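Local coordinates for ABC transporter periplasmic peptide-binding protein (Pseudoalteromonas, PDB 4QFL), which binds dipeptides such as Ala-Phe in the periplasm, probably delivering them to an ABC transporter for uptake, at residues A[307-319]-A[494-506]. Sequence-based numbering, arbitrary orientation.
Sequences LKVRQALVHAIDI and IIEQLPLYPIAHG
Val314 lays CG1 over the middle of the Tyr501 ring, a CH-pi contact with 3.5 Å from CG1 to the ring centroid. This is helix-on-strand packing in a periplasmic binding protein of the family 5 solute-binding type. Helix 307-314 lies against the end of helix 480-497 and the start of strand 500-513. The strand also pairs with strand 291-297, through Tyr501 and Trp295 among others. With CG1 anti to the backbone N (chi1 167°), Val314 turns this methyl to the ring and leaves CG2 near Tyr501 CB and, more loosely, Leu498 CD1. The Ile319 and Tyr501 side chains run toward each other, and CG1 of Ile319 comes to 3.3 Å from Tyr501 OH, with CD1 near CE2. Its CD1 also reaches Ile503 CG2.

At the other end, Arg310 binds the last turn of helix 480-497 side-on. NE and NH2 both donate to Gln497 O, at 3.2 and 2.9 Å, and that oxygen lies close to the guanidinium plane. NE adds a weak bond to Leu498 O, while NH1 bonds Phe304 O. A methionine in place of Arg310 would probably leave Gln497 O without the NE and NH2 donors, and Phe304 O without NH1. Leu307 CD1 also sits against Gln497 O, at 3.1 Å. One water donates to Val314 O and to Ile317 O, the latter at 2.8 Å, and has a weak contact, 3.3 Å, with Tyr501 OH.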
loop_
_atom_site.group_PDB
_atom_site.type_symbol
_atom_site.label_atom_id
_atom_site.label_comp_id
_atom_site.label_asym_id
_atom_site.label_seq_id
_atom_site.Cartn_x
_atom_site.Cartn_y
_atom_site.Cartn_z
ATOM N N LEU A 307 9.767 14.077 -22.989
ATOM C CA LEU A 307 10.825 13.629 -22.100
ATOM C C LEU A 307 11.758 14.779 -21.752
ATOM O O LEU A 307 12.093 14.964 -20.583
ATOM C CB LEU A 307 11.600 12.462 -22.710
ATOM C CG LEU A 307 12.753 11.876 -21.886
ATOM C CD1 LEU A 307 12.355 11.575 -20.440
ATOM C CD2 LEU A 307 13.294 10.627 -22.566
ATOM N N LYS A 308 12.157 15.563 -22.754
ATOM C CA LYS A 308 13.052 16.696 -22.520
ATOM C C LYS A 308 12.505 17.641 -21.470
ATOM O O LYS A 308 13.259 18.278 -20.736
ATOM C CB LYS A 308 13.320 17.468 -23.811
ATOM C CG LYS A 308 14.542 16.993 -24.585
ATOM C CD LYS A 308 15.426 18.174 -24.980
ATOM C CE LYS A 308 16.619 17.729 -25.826
ATOM N NZ LYS A 308 17.705 17.053 -25.045
ATOM N N VAL A 309 11.187 17.749 -21.409
ATOM C CA VAL A 309 10.559 18.607 -20.427
ATOM C C VAL A 309 10.681 17.953 -19.064
ATOM O O VAL A 309 11.040 18.604 -18.084
ATOM C CB VAL A 309 9.086 18.833 -20.756
ATOM C CG1 VAL A 309 8.315 19.247 -19.512
ATOM C CG2 VAL A 309 8.949 19.869 -21.844
ATOM N N ARG A 310 10.385 16.659 -19.006
ATOM C CA ARG A 310 10.456 15.942 -17.743
ATOM C C ARG A 310 11.864 16.039 -17.186
ATOM O O ARG A 310 12.052 16.288 -15.993
ATOM C CB ARG A 310 9.998 14.486 -17.899
ATOM C CG ARG A 310 8.502 14.370 -18.165
ATOM C CD ARG A 310 7.959 12.959 -17.983
ATOM N NE ARG A 310 8.635 11.973 -18.822
ATOM C CZ ARG A 310 8.335 11.712 -20.094
ATOM N NH1 ARG A 310 7.378 12.375 -20.716
ATOM N NH2 ARG A 310 9.010 10.781 -20.751
ATOM N N GLN A 311 12.850 15.871 -18.061
ATOM C CA GLN A 311 14.253 16.011 -17.683
ATOM C C GLN A 311 14.561 17.431 -17.198
ATOM O O GLN A 311 15.210 17.622 -16.171
ATOM C CB GLN A 311 15.149 15.640 -18.860
ATOM C CG GLN A 311 14.902 14.238 -19.372
ATOM C CD GLN A 311 15.581 13.958 -20.699
ATOM O OE1 GLN A 311 15.570 12.826 -21.179
ATOM N NE2 GLN A 311 16.173 14.987 -21.298
ATOM N N ALA A 312 14.085 18.430 -17.936
ATOM C CA ALA A 312 14.277 19.817 -17.537
ATOM C C ALA A 312 13.749 20.110 -16.121
ATOM O O ALA A 312 14.431 20.751 -15.328
ATOM C CB ALA A 312 13.652 20.757 -18.560
ATOM N N LEU A 313 12.553 19.634 -15.795
ATOM C CA LEU A 313 11.937 19.945 -14.507
ATOM C C LEU A 313 12.683 19.331 -13.315
ATOM O O LEU A 313 12.842 19.961 -12.267
ATOM C CB LEU A 313 10.484 19.472 -14.482
ATOM C CG LEU A 313 9.433 20.189 -15.332
ATOM C CD1 LEU A 313 8.208 19.307 -15.502
ATOM C CD2 LEU A 313 9.046 21.525 -14.722
ATOM N N VAL A 314 13.109 18.087 -13.476
ATOM C CA VAL A 314 13.808 17.365 -12.421
ATOM C C VAL A 314 15.103 18.062 -11.992
ATOM O O VAL A 314 15.412 18.112 -10.798
ATOM C CB VAL A 314 14.127 15.918 -12.847
ATOM C CG1 VAL A 314 15.121 15.297 -11.896
ATOM C CG2 VAL A 314 12.849 15.085 -12.909
ATOM N N HIS A 315 15.855 18.593 -12.959
ATOM C CA HIS A 315 17.145 19.228 -12.672
ATOM C C HIS A 315 17.008 20.510 -11.843
ATOM O O HIS A 315 17.989 21.015 -11.300
ATOM C CB HIS A 315 17.916 19.517 -13.968
ATOM C CG HIS A 315 18.583 18.312 -14.565
ATOM N ND1 HIS A 315 19.464 17.519 -13.862
ATOM C CD2 HIS A 315 18.513 17.778 -15.808
ATOM C CE1 HIS A 315 19.898 16.543 -14.638
ATOM N NE2 HIS A 315 19.336 16.677 -15.826
ATOM N N ALA A 316 15.791 21.026 -11.740
ATOM C CA ALA A 316 15.544 22.271 -11.029
ATOM C C ALA A 316 15.341 22.044 -9.535
ATOM O O ALA A 316 15.223 23.000 -8.766
ATOM C CB ALA A 316 14.338 22.959 -11.615
ATOM N N ILE A 317 15.295 20.781 -9.123
ATOM C CA ILE A 317 14.854 20.449 -7.768
ATOM C C ILE A 317 15.990 20.237 -6.784
ATOM O O ILE A 317 16.822 19.358 -6.959
ATOM C CB ILE A 317 13.928 19.223 -7.761
ATOM C CG1 ILE A 317 12.810 19.420 -8.781
ATOM C CG2 ILE A 317 13.334 19.016 -6.373
ATOM C CD1 ILE A 317 11.998 20.678 -8.539
ATOM N N ASP A 318 16.005 21.056 -5.741
ATOM C CA ASP A 318 17.024 20.962 -4.708
ATOM C C ASP A 318 16.719 19.789 -3.804
ATOM O O ASP A 318 16.064 19.948 -2.777
ATOM C CB ASP A 318 17.059 22.243 -3.876
ATOM C CG ASP A 318 18.321 22.360 -3.028
ATOM O OD1 ASP A 318 19.019 21.339 -2.831
ATOM O OD2 ASP A 318 18.617 23.480 -2.559
ATOM N N ILE A 319 17.195 18.612 -4.186
ATOM C CA ILE A 319 16.880 17.400 -3.444
ATOM C C ILE A 319 17.483 17.430 -2.045
ATOM O O ILE A 319 16.910 16.893 -1.094
ATOM C CB ILE A 319 17.346 16.128 -4.194
ATOM C CG1 ILE A 319 16.511 15.931 -5.449
ATOM C CG2 ILE A 319 17.171 14.896 -3.321
ATOM C CD1 ILE A 319 15.028 15.847 -5.151
ATOM N N ILE A 494 13.225 3.469 -16.028
ATOM C CA ILE A 494 12.488 4.453 -15.260
ATOM C C ILE A 494 13.278 5.765 -15.159
ATOM O O ILE A 494 12.708 6.849 -15.265
ATOM C CB ILE A 494 12.128 3.890 -13.882
ATOM C CG1 ILE A 494 11.119 2.750 -14.046
ATOM C CG2 ILE A 494 11.582 4.984 -12.986
ATOM C CD1 ILE A 494 10.839 1.950 -12.766
ATOM N N ILE A 495 14.596 5.658 -14.989
ATOM C CA ILE A 495 15.460 6.836 -14.939
ATOM C C ILE A 495 15.613 7.486 -16.307
ATOM O O ILE A 495 15.643 8.706 -16.409
ATOM C CB ILE A 495 16.860 6.511 -14.371
ATOM C CG1 ILE A 495 16.760 6.173 -12.889
ATOM C CG2 ILE A 495 17.797 7.700 -14.534
ATOM C CD1 ILE A 495 15.853 7.106 -12.131
ATOM N N GLU A 496 15.725 6.667 -17.349
ATOM C CA GLU A 496 15.857 7.171 -18.715
ATOM C C GLU A 496 14.605 7.907 -19.129
ATOM O O GLU A 496 14.673 8.998 -19.683
ATOM C CB GLU A 496 16.076 6.025 -19.704
ATOM C CG GLU A 496 17.263 5.132 -19.414
ATOM C CD GLU A 496 18.580 5.712 -19.896
ATOM O OE1 GLU A 496 19.352 4.954 -20.534
ATOM O OE2 GLU A 496 18.845 6.914 -19.633
ATOM N N GLN A 497 13.459 7.295 -18.867
ATOM C CA GLN A 497 12.189 7.809 -19.364
ATOM C C GLN A 497 11.519 8.764 -18.389
ATOM O O GLN A 497 10.672 9.563 -18.777
ATOM C CB GLN A 497 11.241 6.649 -19.725
ATOM C CG GLN A 497 11.656 5.842 -20.966
ATOM C CD GLN A 497 11.845 6.720 -22.211
ATOM O OE1 GLN A 497 12.891 6.674 -22.871
ATOM N NE2 GLN A 497 10.837 7.531 -22.524
ATOM N N LEU A 498 11.887 8.659 -17.119
ATOM C CA LEU A 498 11.330 9.520 -16.077
ATOM C C LEU A 498 9.814 9.660 -16.066
ATOM O O LEU A 498 9.303 10.771 -16.035
ATOM C CB LEU A 498 11.944 10.911 -16.161
ATOM C CG LEU A 498 13.440 10.900 -15.879
ATOM C CD1 LEU A 498 13.996 12.289 -16.081
ATOM C CD2 LEU A 498 13.716 10.380 -14.468
ATOM N N PRO A 499 9.086 8.537 -16.076
ATOM C CA PRO A 499 7.652 8.658 -15.820
ATOM C C PRO A 499 7.470 9.262 -14.432
ATOM O O PRO A 499 6.591 10.081 -14.206
ATOM C CB PRO A 499 7.164 7.211 -15.864
ATOM C CG PRO A 499 8.406 6.376 -15.631
ATOM C CD PRO A 499 9.524 7.143 -16.222
ATOM N N LEU A 500 8.321 8.854 -13.503
ATOM C CA LEU A 500 8.372 9.486 -12.206
ATOM C C LEU A 500 9.827 9.607 -11.780
ATOM O O LEU A 500 10.707 8.937 -12.324
ATOM C CB LEU A 500 7.559 8.698 -11.179
ATOM C CG LEU A 500 7.810 7.190 -11.053
ATOM C CD1 LEU A 500 9.134 6.915 -10.343
ATOM C CD2 LEU A 500 6.670 6.484 -10.322
ATOM N N TYR A 501 10.067 10.467 -10.801
ATOM C CA TYR A 501 11.405 10.741 -10.311
ATOM C C TYR A 501 11.495 10.309 -8.866
ATOM O O TYR A 501 10.869 10.931 -8.000
ATOM C CB TYR A 501 11.676 12.237 -10.401
ATOM C CG TYR A 501 12.998 12.706 -9.821
ATOM C CD1 TYR A 501 14.178 12.005 -10.040
ATOM C CD2 TYR A 501 13.065 13.881 -9.089
ATOM C CE1 TYR A 501 15.390 12.463 -9.519
ATOM C CE2 TYR A 501 14.257 14.341 -8.569
ATOM C CZ TYR A 501 15.414 13.633 -8.785
ATOM O OH TYR A 501 16.589 14.116 -8.258
ATOM N N PRO A 502 12.264 9.239 -8.600
ATOM C CA PRO A 502 12.489 8.783 -7.226
ATOM C C PRO A 502 13.129 9.900 -6.425
ATOM O O PRO A 502 14.123 10.473 -6.867
ATOM C CB PRO A 502 13.492 7.638 -7.404
ATOM C CG PRO A 502 13.263 7.147 -8.790
ATOM C CD PRO A 502 12.918 8.362 -9.589
ATOM N N ILE A 503 12.567 10.227 -5.271
ATOM C CA ILE A 503 13.138 11.293 -4.470
ATOM C C ILE A 503 13.872 10.744 -3.263
ATOM O O ILE A 503 15.065 10.970 -3.120
ATOM C CB ILE A 503 12.087 12.316 -4.047
ATOM C CG1 ILE A 503 11.629 13.100 -5.280
ATOM C CG2 ILE A 503 12.660 13.257 -3.009
ATOM C CD1 ILE A 503 10.170 13.422 -5.275
ATOM N N ALA A 504 13.171 9.994 -2.422
ATOM C CA ALA A 504 13.742 9.542 -1.163
ATOM C C ALA A 504 13.028 8.320 -0.605
ATOM O O ALA A 504 11.959 7.939 -1.060
ATOM C CB ALA A 504 13.698 10.660 -0.155
ATOM N N HIS A 505 13.629 7.718 0.409
ATOM C CA HIS A 505 13.001 6.634 1.133
ATOM C C HIS A 505 12.922 7.039 2.597
ATOM O O HIS A 505 13.935 7.420 3.186
ATOM C CB HIS A 505 13.819 5.356 0.970
ATOM C CG HIS A 505 14.191 5.059 -0.452
ATOM N ND1 HIS A 505 15.434 5.338 -0.971
ATOM C CD2 HIS A 505 13.476 4.511 -1.461
ATOM C CE1 HIS A 505 15.474 4.968 -2.240
ATOM N NE2 HIS A 505 14.297 4.465 -2.560
ATOM N N GLY A 506 11.721 6.972 3.181
ATOM C CA GLY A 506 11.524 7.388 4.562
ATOM C C GLY A 506 11.750 6.293 5.598
ATOM O O GLY A 506 11.846 5.104 5.267
HETATM O O HOH W 1 17.434 17.276 -8.776
#